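Local structure of putative pectin lyase (Geobacillus virus E2, 7CHU) at residues N131-T145 with Q167-I179. The protein serves as a tailspike of a deep-sea thermophilic bacteriophage and, with its pectate-lyase-like fold, probably recognises or cleaves polysaccharide on the host cell surface. Residues are numbered along the deposited sequence; the frame is centred on the assembly and turned at random.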
ATOM      1  N   ASN A 131     -15.435 -21.435 -17.717  1.00 17.90           N
ATOM      2  CA  ASN A 131     -16.377 -20.629 -18.490  1.00 18.60           C
ATOM      3  C   ASN A 131     -17.570 -20.162 -17.670  1.00 16.26           C
ATOM      4  O   ASN A 131     -18.531 -19.634 -18.243  1.00 16.64           O
ATOM      5  CB  ASN A 131     -16.916 -21.393 -19.709  1.00 23.21           C
ATOM      6  CG  ASN A 131     -15.832 -21.939 -20.607  1.00 26.33           C
ATOM      7  OD1 ASN A 131     -15.870 -23.110 -20.946  1.00 28.38           O
ATOM      8  ND2 ASN A 131     -14.876 -21.092 -21.029  1.00 24.12           N
ATOM      9  N   LYS A 132     -17.563 -20.367 -16.371  1.00 13.97           N
ATOM     10  CA  LYS A 132     -18.698 -19.987 -15.542  1.00 17.20           C
ATOM     11  C   LYS A 132     -18.225 -19.126 -14.381  1.00 13.91           C
ATOM     12  O   LYS A 132     -17.085 -19.249 -13.932  1.00 14.58           O
ATOM     13  CB  LYS A 132     -19.435 -21.228 -15.029  1.00 18.54           C
ATOM     14  CG  LYS A 132     -20.105 -22.011 -16.161  1.00 23.81           C
ATOM     15  CD  LYS A 132     -20.878 -23.201 -15.632  1.00 22.96           C
ATOM     16  CE  LYS A 132     -21.472 -24.000 -16.782  1.00 31.70           C
ATOM     17  NZ  LYS A 132     -22.195 -25.208 -16.292  1.00 28.32           N
ATOM     18  N   SER A 133     -19.116 -18.252 -13.904  1.00 13.22           N
ATOM     19  CA  SER A 133     -18.793 -17.304 -12.848  1.00 14.65           C
ATOM     20  C   SER A 133     -18.641 -17.999 -11.492  1.00 18.15           C
ATOM     21  O   SER A 133     -19.130 -19.115 -11.269  1.00 15.29           O
ATOM     22  CB  SER A 133     -19.882 -16.232 -12.729  1.00 15.55           C
ATOM     23  OG  SER A 133     -19.834 -15.343 -13.826  1.00 16.31           O
ATOM     24  N   ASN A 134     -17.956 -17.303 -10.579  1.00 14.14           N
ATOM     25  CA  ASN A 134     -17.833 -17.688  -9.168  1.00 16.06           C
ATOM     26  C   ASN A 134     -17.010 -18.949  -8.980  1.00 18.58           C
ATOM     27  O   ASN A 134     -17.253 -19.728  -8.058  1.00 20.50           O
ATOM     28  CB  ASN A 134     -19.210 -17.847  -8.511  1.00 15.12           C
ATOM     29  CG  ASN A 134     -20.024 -16.581  -8.605  1.00 17.98           C
ATOM     30  OD1 ASN A 134     -19.469 -15.496  -8.568  1.00 21.26           O
ATOM     31  ND2 ASN A 134     -21.323 -16.706  -8.735  1.00 19.70           N
ATOM     32  N   ILE A 135     -16.032 -19.188  -9.841  1.00 13.33           N
ATOM     33  CA  ILE A 135     -15.182 -20.365  -9.708  1.00 13.45           C
ATOM     34  C   ILE A 135     -13.803 -19.891  -9.265  1.00 16.75           C
ATOM     35  O   ILE A 135     -13.205 -19.017  -9.905  1.00 14.20           O
ATOM     36  CB  ILE A 135     -15.113 -21.171 -11.017  1.00 13.64           C
ATOM     37  CG1 ILE A 135     -16.470 -21.826 -11.309  1.00 18.06           C
ATOM     38  CG2 ILE A 135     -14.027 -22.259 -10.921  1.00 12.08           C
ATOM     39  CD1 ILE A 135     -16.451 -22.830 -12.513  1.00 13.41           C
ATOM     40  N   ARG A 136     -13.302 -20.454  -8.167  1.00 14.27           N
ATOM     41  CA  ARG A 136     -11.966 -20.152  -7.676  1.00 16.25           C
ATOM     42  C   ARG A 136     -11.134 -21.425  -7.691  1.00 13.13           C
ATOM     43  O   ARG A 136     -11.578 -22.456  -7.177  1.00 16.19           O
ATOM     44  CB  ARG A 136     -12.019 -19.581  -6.261  1.00 16.81           C
ATOM     45  CG  ARG A 136     -12.266 -18.092  -6.202  1.00 21.06           C
ATOM     46  CD  ARG A 136     -12.026 -17.603  -4.789  1.00 24.82           C
ATOM     47  NE  ARG A 136     -13.044 -18.112  -3.882  1.00 26.18           N
ATOM     48  CZ  ARG A 136     -12.820 -18.488  -2.626  1.00 26.29           C
ATOM     49  NH1 ARG A 136     -11.600 -18.431  -2.108  1.00 23.07           N
ATOM     50  NH2 ARG A 136     -13.826 -18.934  -1.885  1.00 26.95           N
ATOM     51  N   LEU A 137      -9.935 -21.347  -8.270  1.00 12.90           N
ATOM     52  CA  LEU A 137      -8.975 -22.449  -8.269  1.00 11.95           C
ATOM     53  C   LEU A 137      -7.971 -22.225  -7.133  1.00 14.26           C
ATOM     54  O   LEU A 137      -7.189 -21.272  -7.160  1.00 13.58           O
ATOM     55  CB  LEU A 137      -8.253 -22.554  -9.606  1.00 13.23           C
ATOM     56  CG  LEU A 137      -9.076 -22.531 -10.904  1.00 14.28           C
ATOM     57  CD1 LEU A 137      -8.169 -22.622 -12.147  1.00 11.76           C
ATOM     58  CD2 LEU A 137     -10.142 -23.641 -10.919  1.00 10.98           C
ATOM     59  N   VAL A 138      -7.974 -23.119  -6.152  1.00 14.27           N
ATOM     60  CA  VAL A 138      -7.194 -22.954  -4.928  1.00 15.30           C
ATOM     61  C   VAL A 138      -6.319 -24.186  -4.743  1.00 13.65           C
ATOM     62  O   VAL A 138      -6.821 -25.308  -4.788  1.00 12.40           O
ATOM     63  CB  VAL A 138      -8.115 -22.760  -3.708  1.00 16.50           C
ATOM     64  CG1 VAL A 138      -7.288 -22.667  -2.409  1.00 12.41           C
ATOM     65  CG2 VAL A 138      -9.034 -21.544  -3.908  1.00 14.96           C
ATOM     66  N   GLY A 139      -5.019 -23.977  -4.520  1.00 15.32           N
ATOM     67  CA  GLY A 139      -4.100 -25.039  -4.179  1.00 11.25           C
ATOM     68  C   GLY A 139      -3.627 -24.975  -2.734  1.00 12.84           C
ATOM     69  O   GLY A 139      -4.127 -24.210  -1.910  1.00 13.77           O
ATOM     70  N   ALA A 140      -2.635 -25.806  -2.434  1.00 13.20           N
ATOM     71  CA  ALA A 140      -2.102 -25.902  -1.078  1.00 15.17           C
ATOM     72  C   ALA A 140      -0.956 -24.928  -0.803  1.00 16.17           C
ATOM     73  O   ALA A 140      -0.500 -24.834   0.345  1.00 16.50           O
ATOM     74  CB  ALA A 140      -1.628 -27.327  -0.806  1.00 17.76           C
ATOM     75  N   GLY A 141      -0.499 -24.192  -1.815  1.00 16.74           N
ATOM     76  CA  GLY A 141       0.595 -23.256  -1.676  1.00 15.82           C
ATOM     77  C   GLY A 141       1.160 -22.878  -3.031  1.00 16.02           C
ATOM     78  O   GLY A 141       1.047 -23.669  -3.978  1.00 16.13           O
ATOM     79  N   MET A 142       1.780 -21.690  -3.134  1.00 14.56           N
ATOM     80  CA  MET A 142       2.249 -21.157  -4.421  1.00 19.95           C
ATOM     81  C   MET A 142       3.239 -22.069  -5.152  1.00 21.27           C
ATOM     82  O   MET A 142       3.459 -21.882  -6.359  1.00 25.13           O
ATOM     83  CB  MET A 142       2.901 -19.784  -4.224  1.00 18.26           C
ATOM     84  CG  MET A 142       2.929 -18.919  -5.511  1.00 28.08           C
ATOM     85  SD  MET A 142       3.573 -17.236  -5.237  0.65 28.35           S
ATOM     86  CE  MET A 142       3.356 -17.168  -3.483  1.00  7.47           C
ATOM     87  N   SER A 143       3.886 -23.000  -4.457  1.00 17.15           N
ATOM     88  CA  SER A 143       4.696 -24.024  -5.109  1.00 14.19           C
ATOM     89  C   SER A 143       4.265 -25.437  -4.758  1.00 17.04           C
ATOM     90  O   SER A 143       4.529 -26.361  -5.543  1.00 16.42           O
ATOM     91  CB  SER A 143       6.176 -23.830  -4.732  1.00 16.11           C
ATOM     92  OG  SER A 143       7.069 -24.670  -5.450  1.00 18.68           O
ATOM     93  N   ALA A 144       3.597 -25.630  -3.617  1.00 12.39           N
ATOM     94  CA  ALA A 144       3.162 -26.950  -3.184  1.00 15.97           C
ATOM     95  C   ALA A 144       2.210 -27.581  -4.190  1.00 16.42           C
ATOM     96  O   ALA A 144       2.241 -28.802  -4.407  1.00 15.92           O
ATOM     97  CB  ALA A 144       2.476 -26.847  -1.816  1.00 14.28           C
ATOM     98  N   THR A 145       1.325 -26.777  -4.764  1.00 13.39           N
ATOM     99  CA  THR A 145       0.449 -27.192  -5.850  1.00 13.80           C
ATOM    100  C   THR A 145       1.024 -26.584  -7.124  1.00 15.38           C
ATOM    101  O   THR A 145       1.053 -25.356  -7.268  1.00 14.50           O
ATOM    102  CB  THR A 145      -0.993 -26.738  -5.632  1.00 13.75           C
ATOM    103  OG1 THR A 145      -1.522 -27.366  -4.460  1.00 14.40           O
ATOM    104  CG2 THR A 145      -1.857 -27.122  -6.857  1.00 14.16           C
ATOM    105  N   GLN A 167     -21.835 -11.665 -22.542  1.00 25.75           N
ATOM    106  CA  GLN A 167     -21.883 -11.600 -21.096  1.00 27.19           C
ATOM    107  C   GLN A 167     -20.463 -11.525 -20.547  1.00 24.38           C
ATOM    108  O   GLN A 167     -19.469 -11.589 -21.285  1.00 20.98           O
ATOM    109  CB  GLN A 167     -22.586 -12.832 -20.498  1.00 24.79           C
ATOM    110  CG  GLN A 167     -23.908 -13.238 -21.085  1.00 31.21           C
ATOM    111  CD  GLN A 167     -24.693 -14.048 -20.076  1.00 31.44           C
ATOM    112  OE1 GLN A 167     -24.824 -13.638 -18.915  1.00 35.75           O
ATOM    113  NE2 GLN A 167     -25.184 -15.214 -20.488  1.00 29.47           N
ATOM    114  N   ARG A 168     -20.367 -11.452 -19.230  1.00 20.81           N
ATOM    115  CA  ARG A 168     -19.073 -11.445 -18.573  1.00 19.87           C
ATOM    116  C   ARG A 168     -18.948 -12.615 -17.607  1.00 23.76           C
ATOM    117  O   ARG A 168     -19.935 -13.206 -17.162  1.00 19.95           O
ATOM    118  CB  ARG A 168     -18.865 -10.122 -17.859  1.00 22.16           C
ATOM    119  CG  ARG A 168     -18.989  -8.957 -18.830  1.00 22.11           C
ATOM    120  CD  ARG A 168     -18.546  -7.680 -18.206  1.00 20.31           C
ATOM    121  NE  ARG A 168     -17.116  -7.683 -17.925  1.00 23.14           N
ATOM    122  CZ  ARG A 168     -16.186  -7.387 -18.823  1.00 21.83           C
ATOM    123  NH1 ARG A 168     -16.538  -7.067 -20.071  1.00 19.66           N
ATOM    124  NH2 ARG A 168     -14.904  -7.394 -18.470  1.00 20.28           N
ATOM    125  N   LEU A 169     -17.702 -12.947 -17.312  1.00 18.39           N
ATOM    126  CA  LEU A 169     -17.363 -13.881 -16.259  1.00 19.22           C
ATOM    127  C   LEU A 169     -17.052 -13.082 -15.003  1.00 18.31           C
ATOM    128  O   LEU A 169     -16.200 -12.191 -15.048  1.00 15.41           O
ATOM    129  CB  LEU A 169     -16.146 -14.703 -16.679  1.00 19.79           C
ATOM    130  CG  LEU A 169     -16.023 -16.070 -16.056  1.00 20.00           C
ATOM    131  CD1 LEU A 169     -17.208 -16.890 -16.516  1.00 24.61           C
ATOM    132  CD2 LEU A 169     -14.728 -16.687 -16.528  1.00 22.51           C
ATOM    133  N   CYS A 170     -17.713 -13.405 -13.885  1.00 11.92           N
ATOM    134  CA  CYS A 170     -17.541 -12.635 -12.655  1.00 16.12           C
ATOM    135  C   CYS A 170     -17.032 -13.475 -11.489  1.00 16.22           C
ATOM    136  O   CYS A 170     -17.355 -14.663 -11.358  1.00 12.32           O
ATOM    137  CB  CYS A 170     -18.849 -11.954 -12.239  1.00 16.19           C
ATOM    138  SG  CYS A 170     -19.476 -10.818 -13.466  1.00 26.71           S
ATOM    139  N   PHE A 171     -16.229 -12.826 -10.638  1.00 16.64           N
ATOM    140  CA  PHE A 171     -15.798 -13.388  -9.352  1.00 13.98           C
ATOM    141  C   PHE A 171     -15.033 -14.699  -9.520  1.00 17.97           C
ATOM    142  O   PHE A 171     -15.238 -15.645  -8.758  1.00 18.85           O
ATOM    143  CB  PHE A 171     -16.988 -13.596  -8.417  1.00 17.91           C
ATOM    144  CG  PHE A 171     -17.811 -12.354  -8.183  1.00 17.75           C
ATOM    145  CD1 PHE A 171     -17.355 -11.349  -7.317  1.00 18.05           C
ATOM    146  CD2 PHE A 171     -19.038 -12.197  -8.815  1.00 18.74           C
ATOM    147  CE1 PHE A 171     -18.121 -10.215  -7.102  1.00 17.85           C
ATOM    148  CE2 PHE A 171     -19.822 -11.070  -8.599  1.00 21.40           C
ATOM    149  CZ  PHE A 171     -19.365 -10.077  -7.748  1.00 16.75           C
ATOM    150  N   VAL A 172     -14.164 -14.778 -10.526  1.00 15.41           N
ATOM    151  CA  VAL A 172     -13.284 -15.935 -10.692  1.00 13.82           C
ATOM    152  C   VAL A 172     -11.933 -15.621 -10.064  1.00 15.69           C
ATOM    153  O   VAL A 172     -11.621 -14.474  -9.748  1.00 15.07           O
ATOM    154  CB  VAL A 172     -13.126 -16.351 -12.175  1.00 13.69           C
ATOM    155  CG1 VAL A 172     -14.443 -16.948 -12.739  1.00 14.77           C
ATOM    156  CG2 VAL A 172     -12.647 -15.167 -13.014  1.00 16.43           C
ATOM    157  N   GLY A 173     -11.112 -16.645  -9.873  1.00 13.27           N
ATOM    158  CA  GLY A 173      -9.818 -16.380  -9.266  1.00 12.46           C
ATOM    159  C   GLY A 173      -8.952 -17.616  -9.182  1.00 14.07           C
ATOM    160  O   GLY A 173      -9.395 -18.747  -9.429  1.00 11.04           O
ATOM    161  N   ILE A 174      -7.683 -17.365  -8.842  1.00 12.09           N
ATOM    162  CA  ILE A 174      -6.687 -18.383  -8.545  1.00 14.24           C
ATOM    163  C   ILE A 174      -6.038 -17.990  -7.221  1.00 13.58           C
ATOM    164  O   ILE A 174      -5.755 -16.810  -6.994  1.00 15.70           O
ATOM    165  CB  ILE A 174      -5.610 -18.486  -9.659  1.00 14.92           C
ATOM    166  CG1 ILE A 174      -6.242 -18.815 -11.030  1.00 15.14           C
ATOM    167  CG2 ILE A 174      -4.534 -19.518  -9.285  1.00 13.18           C
ATOM    168  CD1 ILE A 174      -5.239 -18.888 -12.162  1.00 15.59           C
ATOM    169  N   GLU A 175      -5.779 -18.974  -6.360  1.00 13.23           N
ATOM    170  CA  GLU A 175      -5.087 -18.746  -5.096  1.00 15.65           C
ATOM    171  C   GLU A 175      -4.149 -19.909  -4.820  1.00 13.19           C
ATOM    172  O   GLU A 175      -4.502 -21.065  -5.047  1.00 14.88           O
ATOM    173  CB  GLU A 175      -6.052 -18.596  -3.906  1.00 14.75           C
ATOM    174  CG  GLU A 175      -7.114 -17.513  -4.017  1.00 22.72           C
ATOM    175  CD  GLU A 175      -8.165 -17.638  -2.893  1.00 29.15           C
ATOM    176  OE1 GLU A 175      -7.797 -18.053  -1.775  1.00 35.01           O
ATOM    177  OE2 GLU A 175      -9.360 -17.354  -3.125  1.00 27.28           O
ATOM    178  N   LYS A 176      -2.945 -19.593  -4.353  1.00 12.54           N
ATOM    179  CA  LYS A 176      -2.052 -20.560  -3.722  1.00 14.75           C
ATOM    180  C   LYS A 176      -1.709 -21.758  -4.624  1.00 16.14           C
ATOM    181  O   LYS A 176      -1.855 -22.923  -4.229  1.00 11.83           O
ATOM    182  CB  LYS A 176      -2.664 -21.041  -2.402  1.00 13.56           C
ATOM    183  CG  LYS A 176      -3.093 -19.947  -1.471  1.00 18.32           C
ATOM    184  CD  LYS A 176      -1.874 -19.259  -0.919  1.00 20.66           C
ATOM    185  CE  LYS A 176      -2.213 -18.156   0.087  1.00 25.92           C
ATOM    186  NZ  LYS A 176      -0.911 -17.619   0.636  1.00 28.07           N
ATOM    187  N   MET A 177      -1.159 -21.464  -5.803  1.00 12.81           N
ATOM    188  CA  MET A 177      -0.676 -22.507  -6.703  1.00 14.81           C
ATOM    189  C   MET A 177       0.213 -21.863  -7.766  1.00 16.75           C
ATOM    190  O   MET A 177       0.186 -20.644  -7.958  1.00 16.11           O
ATOM    191  CB  MET A 177      -1.838 -23.279  -7.358  1.00 12.66           C
ATOM    192  CG  MET A 177      -2.524 -22.529  -8.502  1.00 19.05           C
ATOM    193  SD  MET A 177      -3.748 -23.563  -9.417  0.64 16.97           S
ATOM    194  CE  MET A 177      -4.891 -23.815  -8.110  1.00  9.60           C
ATOM    195  N   CYS A 178       1.011 -22.700  -8.447  1.00 16.11           N
ATOM    196  CA  CYS A 178       1.937 -22.275  -9.503  1.00 18.07           C
ATOM    197  C   CYS A 178       1.515 -22.913 -10.822  1.00 17.75           C
ATOM    198  O   CYS A 178       1.085 -24.074 -10.850  1.00 17.20           O
ATOM    199  CB  CYS A 178       3.414 -22.686  -9.197  1.00 14.97           C
ATOM    200  SG  CYS A 178       4.700 -22.099 -10.420  1.00 38.38           S
ATOM    201  N   ILE A 179       1.628 -22.153 -11.911  1.00 16.66           N
ATOM    202  CA  ILE A 179       1.583 -22.693 -13.267  1.00 16.38           C
ATOM    203  C   ILE A 179       3.000 -22.630 -13.825  1.00 20.07           C
ATOM    204  O   ILE A 179       3.581 -21.542 -13.939  1.00 20.82           O
ATOM    205  CB  ILE A 179       0.609 -21.924 -14.173  1.00 19.36           C
ATOM    206  CG1 ILE A 179      -0.837 -22.202 -13.763  1.00 21.02           C
ATOM    207  CG2 ILE A 179       0.821 -22.350 -15.639  1.00 18.85           C
ATOM    208  CD1 ILE A 179      -1.348 -21.320 -12.610  1.00 19.55           C
TER
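R136 and E175 form a salt bridge on the outer face of two neighbouring parallel strands, 135-139 and 173-175. NH1 of R136 reaches OE2 of E175 at 2.7 Å, on the syn side but tilted 24° from the carboxylate plane, with OE2 close to the guanidinium plane; a bend in the arginine chain (chi3 -68°) brings the guanidinium to the acid, while CG passes beside the backbone of G173. NH2 of the same guanidinium bonds to A140 O of the third subunit, tying the pair to the trimer interface. Backbone bonds carry the register, among them L137 N to G173 O (2.9 Å) and E175 N to L137 O (2.8 Å). Ahead of strands 135-139 and 173-175, the hydroxyl of S133 takes the N-H of C170 at 2.9 Å and bonds to N106 O, so it is gripped twice, while N134 N bonds to C170 O. Where segment 167-179 turns a corner at K176, G141 N donates to K176 O from above the carbonyl plane, off the lone pairs, at a bent 136°, and C178 N bonds to T145 O on the next face. On the inner side, L137 packs against F158 and F160, and CE of M177 lies 3.9 Å from L137 CB. L169 CD1 lies against the backbone of N131 and K132. These are successive rungs of a right-handed parallel beta-helix, as in pectate lyases: main-chain bonds and apolar packing join the coils, while the outer face meets both neighbouring subunits, chiefly through hydrogen bonds to main-chain oxygens.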